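Local coordinates for poly-beta-1,6-N-acetyl-D-glucosamine export protein (Escherichia coli, PDB 4Y25) that exports the biofilm polysaccharide poly-beta-1,6-N-acetyl-D-glucosamine across the outer membrane, this chain being its C-terminal membrane beta-barrel domain, at residues Q243-L254 against L272-R283. Numbering follows the deposited sequence.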
loop_
_atom_site.group_PDB
_atom_site.type_symbol
_atom_site.label_atom_id
_atom_site.label_comp_id
_atom_site.label_asym_id
_atom_site.label_seq_id
_atom_site.Cartn_x
_atom_site.Cartn_y
_atom_site.Cartn_z
ATOM N N GLN A 243 -0.813 -14.823 17.453
ATOM C CA GLN A 243 -2.255 -14.839 17.255
ATOM C C GLN A 243 -2.914 -15.598 18.404
ATOM O O GLN A 243 -2.565 -16.746 18.683
ATOM C CB GLN A 243 -2.610 -15.475 15.909
ATOM C CG GLN A 243 -4.095 -15.452 15.577
ATOM C CD GLN A 243 -4.415 -16.196 14.292
ATOM O OE1 GLN A 243 -3.515 -16.658 13.588
ATOM N NE2 GLN A 243 -5.701 -16.319 13.984
ATOM N N LYS A 244 -3.859 -14.944 19.073
ATOM C CA LYS A 244 -4.540 -15.525 20.224
ATOM C C LYS A 244 -5.295 -16.784 19.804
ATOM O O LYS A 244 -5.849 -16.835 18.704
ATOM C CB LYS A 244 -5.465 -14.480 20.860
ATOM C CG LYS A 244 -6.527 -14.978 21.824
ATOM C CD LYS A 244 -7.040 -13.788 22.641
ATOM C CE LYS A 244 -8.493 -13.928 23.069
ATOM N NZ LYS A 244 -9.017 -15.297 22.869
ATOM N N HIS A 245 -5.272 -17.792 20.680
ATOM C CA HIS A 245 -5.775 -19.146 20.414
ATOM C C HIS A 245 -4.867 -19.930 19.472
ATOM O O HIS A 245 -5.215 -21.035 19.054
ATOM C CB HIS A 245 -7.198 -19.124 19.841
ATOM C CG HIS A 245 -8.238 -18.675 20.818
ATOM N ND1 HIS A 245 -8.075 -18.784 22.180
ATOM C CD2 HIS A 245 -9.460 -18.122 20.624
ATOM C CE1 HIS A 245 -9.154 -18.318 22.789
ATOM N NE2 HIS A 245 -10.005 -17.909 21.868
ATOM N N TYR A 246 -3.705 -19.373 19.142
ATOM C CA TYR A 246 -2.790 -20.050 18.224
ATOM C C TYR A 246 -1.317 -19.853 18.574
ATOM O O TYR A 246 -0.450 -20.530 18.025
ATOM C CB TYR A 246 -3.046 -19.586 16.790
ATOM C CG TYR A 246 -4.376 -20.048 16.243
ATOM C CD1 TYR A 246 -4.527 -21.328 15.732
ATOM C CD2 TYR A 246 -5.482 -19.206 16.244
ATOM C CE1 TYR A 246 -5.741 -21.760 15.232
ATOM C CE2 TYR A 246 -6.702 -19.628 15.747
ATOM C CZ TYR A 246 -6.825 -20.907 15.241
ATOM O OH TYR A 246 -8.036 -21.334 14.743
ATOM N N GLY A 247 -1.033 -18.931 19.485
ATOM C CA GLY A 247 0.329 -18.728 19.943
ATOM C C GLY A 247 1.185 -17.929 18.981
ATOM O O GLY A 247 0.742 -16.923 18.431
ATOM N N THR A 248 2.417 -18.384 18.774
ATOM C CA THR A 248 3.389 -17.632 17.989
ATOM C C THR A 248 4.233 -18.533 17.092
ATOM O O THR A 248 4.647 -19.618 17.497
ATOM C CB THR A 248 4.331 -16.811 18.912
ATOM O OG1 THR A 248 3.590 -15.758 19.539
ATOM C CG2 THR A 248 5.488 -16.200 18.128
ATOM N N ASP A 249 4.464 -18.085 15.863
ATOM C CA ASP A 249 5.472 -18.699 15.013
ATOM C C ASP A 249 6.289 -17.608 14.324
ATOM O O ASP A 249 6.107 -16.420 14.591
ATOM C CB ASP A 249 4.836 -19.636 13.984
ATOM C CG ASP A 249 5.713 -20.838 13.673
ATOM O OD1 ASP A 249 6.945 -20.744 13.865
ATOM O OD2 ASP A 249 5.173 -21.877 13.242
ATOM N N VAL A 250 7.186 -18.019 13.438
ATOM C CA VAL A 250 8.161 -17.110 12.850
ATOM C C VAL A 250 7.642 -16.444 11.569
ATOM O O VAL A 250 6.863 -17.030 10.817
ATOM C CB VAL A 250 9.490 -17.860 12.562
ATOM C CG1 VAL A 250 9.266 -18.985 11.563
ATOM C CG2 VAL A 250 10.578 -16.907 12.082
ATOM N N VAL A 251 8.063 -15.203 11.345
ATOM C CA VAL A 251 7.761 -14.494 10.109
ATOM C C VAL A 251 9.042 -14.240 9.327
ATOM O O VAL A 251 10.019 -13.724 9.868
ATOM C CB VAL A 251 7.057 -13.149 10.376
ATOM C CG1 VAL A 251 6.947 -12.331 9.092
ATOM C CG2 VAL A 251 5.693 -13.384 10.973
ATOM N N THR A 252 9.039 -14.611 8.056
ATOM C CA THR A 252 10.180 -14.344 7.196
ATOM C C THR A 252 9.708 -13.700 5.897
ATOM O O THR A 252 8.657 -14.054 5.360
ATOM C CB THR A 252 10.977 -15.629 6.896
ATOM O OG1 THR A 252 12.093 -15.317 6.052
ATOM C CG2 THR A 252 10.100 -16.656 6.205
ATOM N N GLN A 253 10.473 -12.734 5.401
ATOM C CA GLN A 253 10.089 -12.050 4.174
ATOM C C GLN A 253 11.298 -11.614 3.356
ATOM O O GLN A 253 12.306 -11.156 3.896
ATOM C CB GLN A 253 9.200 -10.846 4.495
ATOM C CG GLN A 253 9.810 -9.851 5.459
ATOM C CD GLN A 253 8.789 -8.868 5.995
ATOM O OE1 GLN A 253 7.584 -9.122 5.947
ATOM N NE2 GLN A 253 9.266 -7.741 6.513
ATOM N N LEU A 254 11.181 -11.776 2.042
ATOM C CA LEU A 254 12.239 -11.410 1.111
ATOM C C LEU A 254 11.661 -10.658 -0.072
ATOM O O LEU A 254 10.552 -10.946 -0.522
ATOM C CB LEU A 254 12.989 -12.648 0.617
ATOM C CG LEU A 254 13.835 -13.426 1.625
ATOM C CD1 LEU A 254 14.154 -14.811 1.081
ATOM C CD2 LEU A 254 15.110 -12.668 1.947
ATOM N N LEU A 272 9.726 -8.653 -6.933
ATOM C CA LEU A 272 9.311 -10.016 -6.631
ATOM C C LEU A 272 9.328 -10.231 -5.122
ATOM O O LEU A 272 10.363 -10.059 -4.480
ATOM C CB LEU A 272 10.222 -11.025 -7.327
ATOM C CG LEU A 272 10.021 -12.485 -6.923
ATOM C CD1 LEU A 272 8.608 -12.937 -7.251
ATOM C CD2 LEU A 272 11.045 -13.370 -7.609
ATOM N N ARG A 273 8.187 -10.603 -4.551
ATOM C CA ARG A 273 8.087 -10.718 -3.099
ATOM C C ARG A 273 7.753 -12.122 -2.625
ATOM O O ARG A 273 7.012 -12.861 -3.273
ATOM C CB ARG A 273 7.043 -9.742 -2.557
ATOM C CG ARG A 273 7.416 -8.296 -2.778
ATOM C CD ARG A 273 6.915 -7.400 -1.664
ATOM N NE ARG A 273 7.464 -6.055 -1.812
ATOM C CZ ARG A 273 8.682 -5.703 -1.412
ATOM N NH1 ARG A 273 9.475 -6.596 -0.830
ATOM N NH2 ARG A 273 9.107 -4.461 -1.592
ATOM N N TRP A 274 8.318 -12.474 -1.477
ATOM C CA TRP A 274 8.032 -13.736 -0.815
ATOM C C TRP A 274 7.825 -13.479 0.673
ATOM O O TRP A 274 8.521 -12.657 1.273
ATOM C CB TRP A 274 9.168 -14.734 -1.041
ATOM C CG TRP A 274 8.888 -16.118 -0.532
ATOM C CD1 TRP A 274 8.059 -17.046 -1.094
ATOM C CD2 TRP A 274 9.456 -16.738 0.626
ATOM N NE1 TRP A 274 8.067 -18.201 -0.351
ATOM C CE2 TRP A 274 8.919 -18.039 0.710
ATOM C CE3 TRP A 274 10.366 -16.319 1.602
ATOM C CZ2 TRP A 274 9.260 -18.924 1.731
ATOM C CZ3 TRP A 274 10.703 -17.201 2.616
ATOM C CH2 TRP A 274 10.151 -18.487 2.672
ATOM N N GLU A 275 6.853 -14.162 1.265
ATOM C CA GLU A 275 6.645 -14.063 2.703
ATOM C C GLU A 275 5.985 -15.326 3.241
ATOM O O GLU A 275 5.184 -15.970 2.561
ATOM C CB GLU A 275 5.809 -12.827 3.052
ATOM C CG GLU A 275 4.318 -13.074 3.174
ATOM C CD GLU A 275 3.557 -11.829 3.576
ATOM O OE1 GLU A 275 3.893 -11.236 4.626
ATOM O OE2 GLU A 275 2.621 -11.443 2.843
ATOM N N LYS A 276 6.349 -15.682 4.466
ATOM C CA LYS A 276 5.829 -16.883 5.098
ATOM C C LYS A 276 5.523 -16.592 6.560
ATOM O O LYS A 276 6.429 -16.435 7.378
ATOM C CB LYS A 276 6.831 -18.031 4.964
ATOM C CG LYS A 276 6.292 -19.403 5.339
ATOM C CD LYS A 276 7.363 -20.462 5.127
ATOM C CE LYS A 276 6.828 -21.868 5.331
ATOM N NZ LYS A 276 7.906 -22.878 5.137
ATOM N N ARG A 277 4.237 -16.497 6.877
ATOM C CA ARG A 277 3.802 -16.224 8.238
ATOM C C ARG A 277 2.672 -17.180 8.616
ATOM O O ARG A 277 2.046 -17.779 7.742
ATOM C CB ARG A 277 3.359 -14.761 8.377
ATOM C CG ARG A 277 2.094 -14.405 7.620
ATOM C CD ARG A 277 1.704 -12.948 7.842
ATOM N NE ARG A 277 1.620 -12.601 9.260
ATOM C CZ ARG A 277 0.509 -12.681 9.988
ATOM N NH1 ARG A 277 -0.621 -13.100 9.436
ATOM N NH2 ARG A 277 0.529 -12.341 11.270
ATOM N N PRO A 278 2.421 -17.348 9.922
ATOM C CA PRO A 278 1.331 -18.233 10.346
ATOM C C PRO A 278 -0.058 -17.610 10.212
ATOM O O PRO A 278 -0.255 -16.450 10.566
ATOM C CB PRO A 278 1.659 -18.502 11.816
ATOM C CG PRO A 278 2.430 -17.305 12.248
ATOM C CD PRO A 278 3.246 -16.905 11.060
ATOM N N TYR A 279 -1.003 -18.388 9.691
ATOM C CA TYR A 279 -2.414 -18.012 9.684
ATOM C C TYR A 279 -3.232 -19.111 10.358
ATOM O O TYR A 279 -3.368 -20.207 9.811
ATOM C CB TYR A 279 -2.934 -17.796 8.260
ATOM C CG TYR A 279 -2.149 -16.822 7.408
ATOM C CD1 TYR A 279 -2.432 -15.459 7.430
ATOM C CD2 TYR A 279 -1.147 -17.272 6.555
ATOM C CE1 TYR A 279 -1.727 -14.570 6.635
ATOM C CE2 TYR A 279 -0.438 -16.392 5.758
ATOM C CZ TYR A 279 -0.731 -15.043 5.801
ATOM O OH TYR A 279 -0.019 -14.170 5.007
ATOM N N ASP A 280 -3.777 -18.815 11.536
ATOM C CA ASP A 280 -4.555 -19.787 12.307
ATOM C C ASP A 280 -3.801 -21.097 12.526
ATOM O O ASP A 280 -4.352 -22.178 12.322
ATOM C CB ASP A 280 -5.893 -20.083 11.621
ATOM C CG ASP A 280 -6.885 -18.948 11.756
ATOM O OD1 ASP A 280 -6.695 -18.091 12.645
ATOM O OD2 ASP A 280 -7.863 -18.919 10.978
ATOM N N GLY A 281 -2.543 -20.998 12.939
ATOM C CA GLY A 281 -1.760 -22.186 13.223
ATOM C C GLY A 281 -0.384 -22.179 12.591
ATOM O O GLY A 281 0.510 -21.462 13.042
ATOM N N ASP A 282 -0.210 -22.980 11.545
ATOM C CA ASP A 282 1.097 -23.116 10.913
ATOM C C ASP A 282 1.203 -22.242 9.662
ATOM O O ASP A 282 0.200 -21.806 9.099
ATOM C CB ASP A 282 1.381 -24.586 10.581
ATOM C CG ASP A 282 2.777 -24.802 10.018
ATOM O OD1 ASP A 282 3.761 -24.552 10.748
ATOM O OD2 ASP A 282 2.889 -25.225 8.849
ATOM N N ARG A 283 2.440 -22.006 9.242
ATOM C CA ARG A 283 2.773 -21.014 8.232
ATOM C C ARG A 283 2.466 -21.431 6.794
ATOM O O ARG A 283 2.807 -22.534 6.365
ATOM C CB ARG A 283 4.257 -20.671 8.355
ATOM C CG ARG A 283 4.708 -20.485 9.795
ATOM C CD ARG A 283 6.197 -20.725 9.954
ATOM N NE ARG A 283 6.996 -19.732 9.244
ATOM C CZ ARG A 283 8.025 -20.028 8.458
ATOM N NH1 ARG A 283 8.384 -21.292 8.277
ATOM N NH2 ARG A 283 8.697 -19.060 7.853
#
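Thr252 pairs with Lys276 and Leu254 with Trp274 on neighbouring antiparallel strands of the 16-stranded outer-membrane barrel, the two arms of the hairpin 247-262/266-278. The axes of 247-254 and 272-278 approach to 4.7 Å, their directions 175° apart. Each of these two hydrogen-bonded pairs is closed by two backbone bonds, among them Lys276 N to Thr252 O at 3.0 Å; between them sits the non-hydrogen-bonded pair Gln253-Glu275. The ladder ends with Thr252-Lys276; Pro278, two residues on, has no N-H to offer Val250 O.

There Arg283, the start of the next strand, reaches back over the sheet. Its NE donates to Val250 O (3.1 Å), coming in from above the carbonyl plane, so the Arg283 side chain supplies the N-H that Pro278 cannot give. A bend at chi3 (66°) turns the guanidinium between Lys276 CD on one face and Val250 CG1 on the other, while Thr252 CG2 meets its edge. Asp249 crosses the aliphatic part of Arg283, its OD2 lying 3.6 Å from Arg283 CD, and packs CB on the Pro278 ring. On the same side of the sheet Thr252 CG2 touches Trp274 CZ3 at 3.7 Å, and Leu254 runs beside the indole. On the other side, Val251 CG2 lies against Arg277 CB, and the Arg277 guanidinium goes on to a salt bridge with Asp211.

At the loop end, Tyr246 and Gly247 both face Gln243 in a classic beta bulge. The extended Gln243 side chain accepts Asp280 N at OE1 (3.0 Å), and the Tyr246 ring receives a CH-pi contact over its face, with Asp280 CA 3.7 Å from the centroid.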